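Local coordinates for alpha-glucosidase (Pseudoalteromonas sp. K8, PDB 5HQA), which hydrolyses alpha-glucosides as a calcium-binding glycoside hydrolase of family 97 whose activity is induced by chloride, at residues Gly565-Val569 and Arg596-Ile600; Ala589-Ala595 and Leu648-Gly653. All coordinates share one frame. Where two conformers were deposited one is given. Residues are numbered along the deposited sequence.

Contact 1. Residues Gly565-Val569 and Arg596-Ile600. With MG (magnesium ion), chain F.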
ATOM      1  N   GLY A 565      -3.696 -13.620   8.837  1.00 10.74           N
ATOM      2  CA  GLY A 565      -5.068 -14.076   8.718  1.00 10.48           C
ATOM      3  C   GLY A 565      -5.752 -14.382  10.030  1.00 10.98           C
ATOM      4  O   GLY A 565      -6.866 -14.919  10.020  1.00 11.12           O
ATOM      5  N   ASP A 566      -5.114 -14.071  11.161  1.00  9.82           N
ATOM      6  CA  ASP A 566      -5.697 -14.287  12.479  1.00 10.59           C
ATOM      7  C   ASP A 566      -5.771 -13.013  13.304  1.00 12.97           C
ATOM      8  O   ASP A 566      -6.857 -12.660  13.775  1.00 13.29           O
ATOM      9  CB  ASP A 566      -4.911 -15.361  13.250  1.00 11.90           C
ATOM     10  CG  ASP A 566      -5.111 -16.754  12.682  1.00 19.09           C
ATOM     11  OD1 ASP A 566      -6.044 -16.946  11.858  1.00 14.49           O
ATOM     12  OD2 ASP A 566      -4.337 -17.661  13.065  1.00 20.69           O
ATOM     13  N   PHE A 567      -4.658 -12.306  13.503  1.00 10.97           N
ATOM     14  CA  PHE A 567      -4.717 -11.082  14.305  1.00 10.82           C
ATOM     15  C   PHE A 567      -3.439 -10.284  14.126  1.00 11.37           C
ATOM     16  O   PHE A 567      -2.430 -10.797  13.637  1.00 11.18           O
ATOM     17  CB  PHE A 567      -4.934 -11.381  15.798  1.00 11.22           C
ATOM     18  CG  PHE A 567      -3.718 -11.931  16.505  1.00 12.11           C
ATOM     19  CD1 PHE A 567      -3.353 -13.271  16.362  1.00 13.76           C
ATOM     20  CD2 PHE A 567      -2.954 -11.117  17.343  1.00 11.95           C
ATOM     21  CE1 PHE A 567      -2.237 -13.790  17.031  1.00 14.24           C
ATOM     22  CE2 PHE A 567      -1.841 -11.622  18.015  1.00 12.91           C
ATOM     23  CZ  PHE A 567      -1.479 -12.961  17.858  1.00 15.76           C
ATOM     24  N   ILE A 568      -3.491  -9.019  14.549  1.00 10.68           N
ATOM     25  CA  ILE A 568      -2.299  -8.177  14.611  1.00 10.80           C
ATOM     26  C   ILE A 568      -2.505  -7.132  15.702  1.00 15.01           C
ATOM     27  O   ILE A 568      -3.626  -6.667  15.935  1.00 12.64           O
ATOM     28  CB  ILE A 568      -1.968  -7.510  13.248  1.00 12.85           C
ATOM     29  CG1 ILE A 568      -0.720  -6.623  13.387  1.00 17.81           C
ATOM     30  CG2 ILE A 568      -3.152  -6.711  12.738  1.00 13.73           C
ATOM     31  CD1 ILE A 568       0.257  -6.714  12.282  1.00 19.07           C
ATOM     32  N   VAL A 569      -1.409  -6.780  16.382  1.00 11.19           N
ATOM     33  CA  VAL A 569      -1.374  -5.734  17.403  1.00 11.35           C
ATOM     34  C   VAL A 569      -0.265  -4.758  17.037  1.00 13.07           C
ATOM     35  O   VAL A 569       0.899  -5.160  16.907  1.00 14.34           O
ATOM     36  CB  VAL A 569      -1.126  -6.303  18.809  1.00 12.39           C
ATOM     37  CG1 VAL A 569      -1.192  -5.180  19.850  1.00 13.01           C
ATOM     38  CG2 VAL A 569      -2.128  -7.404  19.125  1.00 13.87           C
ATOM     39  N   ARG A 596     -10.552 -13.601  20.371  1.00 14.35           N
ATOM     40  CA  ARG A 596      -9.172 -13.904  20.748  1.00 16.62           C
ATOM     41  C   ARG A 596      -8.783 -13.115  21.986  1.00 17.54           C
ATOM     42  O   ARG A 596      -9.140 -11.943  22.124  1.00 18.94           O
ATOM     43  CB  ARG A 596      -8.162 -13.573  19.626  1.00 17.49           C
ATOM     44  CG  ARG A 596      -8.201 -14.523  18.449  1.00 22.00           C
ATOM     45  CD  ARG A 596      -7.150 -14.227  17.348  1.00 17.01           C
ATOM     46  NE  ARG A 596      -7.558 -14.970  16.156  1.00 18.67           N
ATOM     47  CZ  ARG A 596      -7.277 -16.250  15.956  1.00 24.25           C
ATOM     48  NH1 ARG A 596      -6.543 -16.898  16.857  1.00 24.83           N
ATOM     49  NH2 ARG A 596      -7.714 -16.885  14.865  1.00 23.53           N
ATOM     50  N   THR A 597      -8.029 -13.764  22.871  1.00 15.69           N
ATOM     51  CA  THR A 597      -7.399 -13.122  24.016  1.00 16.41           C
ATOM     52  C   THR A 597      -5.912 -12.976  23.729  1.00 18.54           C
ATOM     53  O   THR A 597      -5.255 -13.951  23.356  1.00 19.29           O
ATOM     54  CB  THR A 597      -7.615 -13.944  25.287  1.00 20.94           C
ATOM     55  OG1 THR A 597      -9.018 -14.020  25.562  1.00 25.33           O
ATOM     56  CG2 THR A 597      -6.905 -13.309  26.472  1.00 20.52           C
ATOM     57  N   ILE A 598      -5.387 -11.763  23.880  1.00 16.25           N
ATOM     58  CA  ILE A 598      -3.987 -11.480  23.580  1.00 17.21           C
ATOM     59  C   ILE A 598      -3.360 -10.786  24.783  1.00 18.84           C
ATOM     60  O   ILE A 598      -3.847  -9.737  25.218  1.00 18.97           O
ATOM     61  CB  ILE A 598      -3.832 -10.605  22.330  1.00 17.36           C
ATOM     62  CG1 ILE A 598      -4.654 -11.174  21.176  1.00 19.58           C
ATOM     63  CG2 ILE A 598      -2.358 -10.501  21.946  1.00 16.96           C
ATOM     64  CD1 ILE A 598      -4.894 -10.166  20.090  1.00 19.71           C
ATOM     65  N   GLU A 599      -2.273 -11.349  25.301  1.00 17.99           N
ATOM     66  CA  GLU A 599      -1.538 -10.724  26.392  1.00 20.40           C
ATOM     67  C   GLU A 599      -0.453  -9.816  25.828  1.00 23.04           C
ATOM     68  O   GLU A 599       0.340 -10.242  24.983  1.00 23.79           O
ATOM     69  CB  GLU A 599      -0.917 -11.783  27.300  1.00 22.53           C
ATOM     70  CG  GLU A 599      -1.872 -12.895  27.660  1.00 28.10           C
ATOM     71  CD  GLU A 599      -2.955 -12.450  28.627  1.00 36.43           C
ATOM     72  OE1 GLU A 599      -2.823 -11.351  29.221  1.00 36.32           O
ATOM     73  OE2 GLU A 599      -3.940 -13.204  28.792  1.00 37.99           O
ATOM     74  N   ILE A 600      -0.407  -8.577  26.309  1.00 19.23           N
ATOM     75  CA  ILE A 600       0.471  -7.549  25.766  1.00 22.26           C
ATOM     76  C   ILE A 600       1.255  -6.916  26.909  1.00 24.35           C
ATOM     77  O   ILE A 600       0.670  -6.488  27.910  1.00 23.47           O
ATOM     78  CB  ILE A 600      -0.338  -6.481  25.000  1.00 25.02           C
ATOM     79  CG1 ILE A 600      -0.876  -7.068  23.694  1.00 24.85           C
ATOM     80  CG2 ILE A 600       0.498  -5.241  24.728  1.00 29.23           C
ATOM     81  CD1 ILE A 600       0.207  -7.567  22.764  1.00 25.27           C
TER
HETATM   82 MG    MG F 704      -7.738 -16.619  10.707  1.00 12.83          MG
HETATM   83  O   HOH W   1      -7.325 -19.401  13.820  1.00 44.26           O
HETATM   84  O   HOH W   2      -9.307 -16.446   9.432  1.00 10.36           O
HETATM   85  O   HOH W   3      -8.656 -18.340  11.449  1.00 13.18           O
HETATM   86  O   HOH W   4      -6.783 -17.735   9.238  1.00 12.15           O
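Start with Arg596, the residue most covered here. Its CD touches Phe567, 3.9 Å from Phe567 CB, and one face of its guanidinium lies against the carboxylate of Asp566, Asp566 CG being 3.4 Å from Arg596 NH2. The salt bridge is long, 3.9 Å from Asp566 OD2 to Arg596 NH2, and rests on charge alone, no N-H pointing at the out-of-plane oxygen; Arg596 NE is salt-bridged to Asp592 OD1. Water 1 accepts from Arg596 NH2 at 2.8 Å and bonds weakly to Asp566 OD1 at 3.4 Å. That same OD1 binds magnesium at 2.1 Å, Gly565 O at 2.0 Å; Asp592 and waters 2, 3 and 4 complete the octahedral site. The turn into strand 567-574 carries a classic beta bulge, Asp566 and Phe567 both facing one residue of strand 554-563. Two layers of the C-terminal beta domain pack face to face: the axes of strand segments 567-569 and 596-600 approach to 9.9 Å, their N-to-C directions 29° apart, joined by side chains rather than backbone bonds. Ile598 is the wedge, its CD1 3.5 Å from Phe567 CD2 and 4.0 Å from Val569 CG2, while Val569 CG1 meets Ile600 CD1 at 4.0 Å.

Contact 2. Residues Ala589-Ala595 and Leu648-Gly653; sequences AVTDEQA and LATSGG. With MG (magnesium ion), chain F.
Build Ala589-Thr591 as extended strand and pair it antiparallel with the start of strand 653-660: Val590 and Gly653 form a non-hydrogen-bonded pair, CA to CA 4.2 Å. Gly653 CA sits 3.0 Å from Ala589 O, where a beta-carbon would clash. Thr591 N donates to Gly652 O (3.2 Å), which receives a CA-H...O contact from Val590 CA (3.4 Å). Ala649-Gly652 makes a beta-turn resembling type II, Thr650 at phi/psi -57/128 and Ser651 at 44/45, with a weak bond from Gly652 N to Ala649 O (2.8 Å). Ser651 N donates to Asp592 O (2.9 Å); its hydroxyl is bonded to Gln510 O and Lys515 NZ, and Asp618 OD1 takes Ala649 N and Gly653 N. Ala595 CA is 4.2 Å from Thr650 CA and makes a CA-H...O contact to Leu648 O (3.2 Å).

The other loop is braced internally. Thr591, chi1 t, donates through OG1 to Gln594 O (2.8 Å), and Asp592, chi1 p, accepts Gln594 N at OD1 (3.0 Å), an Asx turn. Asp592 OD1 also forms a salt bridge with Arg596 NE, whereas Asp592 OD2 binds magnesium at 2.1 Å. Second-shell Glu593 takes water 2 at OE1 (2.7 Å) and water 3 at OE2 (2.8 Å). Leu648 points toward 589-595, its CD2 3.8 Å from Thr591 CB and 4.2 Å from Ala589 CB. Side-chain-to-backbone bonds, the Arg596 salt bridge and the Ser651 bond thus hold the loop, consistent with a preset magnesium ligand.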
ATOM      1  N   ALA A 589      -5.535  -3.204  17.848  1.00 13.88           N
ATOM      2  CA  ALA A 589      -5.503  -4.648  17.656  1.00 11.74           C
ATOM      3  C   ALA A 589      -6.795  -5.077  16.973  1.00 12.82           C
ATOM      4  O   ALA A 589      -7.858  -4.526  17.262  1.00 13.06           O
ATOM      5  CB  ALA A 589      -5.334  -5.388  18.991  1.00 11.26           C
ATOM      6  N   VAL A 590      -6.700  -6.039  16.051  1.00 11.25           N
ATOM      7  CA  VAL A 590      -7.886  -6.622  15.430  1.00 12.51           C
ATOM      8  C   VAL A 590      -7.713  -8.131  15.355  1.00 13.36           C
ATOM      9  O   VAL A 590      -6.596  -8.657  15.360  1.00 12.04           O
ATOM     10  CB  VAL A 590      -8.187  -6.064  14.017  1.00 11.64           C
ATOM     11  CG1 VAL A 590      -8.434  -4.549  14.067  1.00 11.01           C
ATOM     12  CG2 VAL A 590      -7.073  -6.421  13.047  1.00 11.82           C
ATOM     13  N   THR A 591      -8.842  -8.827  15.283  1.00 12.42           N
ATOM     14  CA  THR A 591      -8.838 -10.264  15.081  1.00 11.64           C
ATOM     15  C   THR A 591      -9.632 -10.600  13.819  1.00 13.55           C
ATOM     16  O   THR A 591     -10.167  -9.721  13.137  1.00 14.02           O
ATOM     17  CB  THR A 591      -9.408 -10.983  16.305  1.00 11.73           C
ATOM     18  OG1 THR A 591      -9.296 -12.402  16.124  1.00 11.91           O
ATOM     19  CG2 THR A 591     -10.883 -10.592  16.509  1.00 11.67           C
ATOM     20  N   ASP A 592      -9.695 -11.895  13.517  1.00 10.87           N
ATOM     21  CA  ASP A 592     -10.444 -12.409  12.374  1.00 10.26           C
ATOM     22  C   ASP A 592     -11.838 -12.843  12.823  1.00 13.41           C
ATOM     23  O   ASP A 592     -12.438 -12.196  13.686  1.00 11.84           O
ATOM     24  CB  ASP A 592      -9.680 -13.571  11.721  1.00 10.44           C
ATOM     25  CG  ASP A 592      -9.374 -14.710  12.708  1.00 13.53           C
ATOM     26  OD1 ASP A 592      -9.822 -14.622  13.871  1.00 12.76           O
ATOM     27  OD2 ASP A 592      -8.699 -15.697  12.318  1.00 13.92           O
ATOM     28  N   GLU A 593     -12.358 -13.948  12.279  1.00 10.61           N
ATOM     29  CA  GLU A 593     -13.699 -14.377  12.669  1.00 11.58           C
ATOM     30  C   GLU A 593     -13.757 -14.924  14.095  1.00 13.67           C
ATOM     31  O   GLU A 593     -14.862 -15.102  14.628  1.00 15.16           O
ATOM     32  CB  GLU A 593     -14.230 -15.429  11.684  1.00 12.31           C
ATOM     33  CG  GLU A 593     -13.579 -16.819  11.820  1.00 13.58           C
ATOM     34  CD  GLU A 593     -12.166 -16.892  11.232  1.00 17.99           C
ATOM     35  OE1 GLU A 593     -11.758 -15.964  10.492  1.00 15.53           O
ATOM     36  OE2 GLU A 593     -11.459 -17.886  11.515  1.00 19.86           O
ATOM     37  N   GLN A 594     -12.613 -15.183  14.728  1.00 11.90           N
ATOM     38  CA  GLN A 594     -12.578 -15.777  16.059  1.00 12.98           C
ATOM     39  C   GLN A 594     -12.379 -14.707  17.126  1.00 14.52           C
ATOM     40  O   GLN A 594     -11.575 -13.784  16.952  1.00 12.76           O
ATOM     41  CB  GLN A 594     -11.447 -16.804  16.167  1.00 16.91           C
ATOM     42  CG  GLN A 594     -11.608 -18.030  15.283  1.00 23.16           C
ATOM     43  CD  GLN A 594     -10.590 -19.109  15.617  1.00 32.96           C
ATOM     44  OE1 GLN A 594      -9.840 -18.996  16.592  1.00 32.78           O
ATOM     45  NE2 GLN A 594     -10.557 -20.162  14.806  1.00 35.39           N
ATOM     46  N   ALA A 595     -13.099 -14.846  18.242  1.00 14.87           N
ATOM     47  CA  ALA A 595     -12.746 -14.091  19.441  1.00 13.01           C
ATOM     48  C   ALA A 595     -11.374 -14.548  19.929  1.00 16.67           C
ATOM     49  O   ALA A 595     -11.053 -15.739  19.886  1.00 16.80           O
ATOM     50  CB  ALA A 595     -13.797 -14.293  20.532  1.00 13.70           C
ATOM     51  N   LEU A 648     -10.675  -9.603  22.423  0.74 13.98           N
ATOM     52  CA  LEU A 648     -11.247  -9.193  21.151  0.74 13.60           C
ATOM     53  C   LEU A 648     -12.470 -10.054  20.855  0.74 15.49           C
ATOM     54  O   LEU A 648     -12.392 -11.286  20.915  0.74 16.17           O
ATOM     55  CB  LEU A 648     -10.204  -9.328  20.035  0.74 13.93           C
ATOM     56  CG  LEU A 648      -9.202  -8.182  19.802  0.74 16.49           C
ATOM     57  CD1 LEU A 648      -8.710  -7.547  21.088  0.74 14.35           C
ATOM     58  CD2 LEU A 648      -8.022  -8.630  18.954  0.74 11.43           C
ATOM     59  N   ALA A 649     -13.598  -9.408  20.558  1.00 13.06           N
ATOM     60  CA  ALA A 649     -14.790 -10.146  20.166  1.00 13.00           C
ATOM     61  C   ALA A 649     -14.589 -10.752  18.778  1.00 14.10           C
ATOM     62  O   ALA A 649     -13.584 -10.501  18.105  1.00 13.67           O
ATOM     63  CB  ALA A 649     -16.014  -9.230  20.176  1.00 12.77           C
ATOM     64  N   THR A 650     -15.553 -11.568  18.340  1.00 14.96           N
ATOM     65  CA  THR A 650     -15.517 -12.038  16.958  1.00 13.95           C
ATOM     66  C   THR A 650     -15.488 -10.843  16.012  1.00 13.25           C
ATOM     67  O   THR A 650     -16.305  -9.924  16.129  1.00 13.55           O
ATOM     68  CB  THR A 650     -16.714 -12.935  16.654  1.00 14.27           C
ATOM     69  OG1 THR A 650     -17.932 -12.238  16.958  1.00 15.31           O
ATOM     70  CG2 THR A 650     -16.631 -14.228  17.476  1.00 12.68           C
ATOM     71  N   SER A 651     -14.518 -10.852  15.097  1.00 12.06           N
ATOM     72  CA  SER A 651     -14.198  -9.711  14.235  1.00 13.00           C
ATOM     73  C   SER A 651     -14.193  -8.405  15.025  1.00 13.87           C
ATOM     74  O   SER A 651     -14.737  -7.377  14.608  1.00 12.06           O
ATOM     75  CB  SER A 651     -15.146  -9.634  13.040  1.00 12.10           C
ATOM     76  OG  SER A 651     -14.531  -8.872  12.005  1.00 12.35           O
ATOM     77  N   GLY A 652     -13.556  -8.453  16.194  1.00 11.31           N
ATOM     78  CA  GLY A 652     -13.467  -7.317  17.077  1.00 10.97           C
ATOM     79  C   GLY A 652     -12.090  -6.672  17.081  1.00 12.51           C
ATOM     80  O   GLY A 652     -11.204  -6.987  16.281  1.00 11.85           O
ATOM     81  N   GLY A 653     -11.919  -5.748  18.019  1.00 11.82           N
ATOM     82  CA  GLY A 653     -10.689  -4.981  18.079  1.00 11.76           C
ATOM     83  C   GLY A 653     -10.656  -4.127  19.326  1.00 12.92           C
ATOM     84  O   GLY A 653     -11.633  -4.040  20.076  1.00 14.56           O
TER
HETATM   85 MG    MG F 704      -7.738 -16.619  10.707  1.00 12.83          MG
HETATM   86  O   HOH W   2      -9.307 -16.446   9.432  1.00 10.36           O
HETATM   87  O   HOH W   3      -8.656 -18.340  11.449  1.00 13.18           O
HETATM   88  O   HOH W   4      -6.783 -17.735   9.238  1.00 12.15           O

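In the fold
From the N terminus the segments come in the order 565-569, 589-595, 596-600, 648-653, so the two contacts cross. Contact 1 closes a loop of 26 residues that holds the hairpin of strands 567-574 and 585-591; contact 2 closes one of 52, spanning strands 596-601 to 643-648, and brings the chain back beside strand 585-591 as strand 653-660. Contact 1 therefore joins the six-stranded sheet to the two-stranded one across their faces, whereas contact 2 joins neighbours within the larger sheet and the loops leading to the smaller. They meet at the magnesium, which draws ligands from both, and where Arg596 O and Leu648 N, 2.8 Å apart, probably hydrogen-bond.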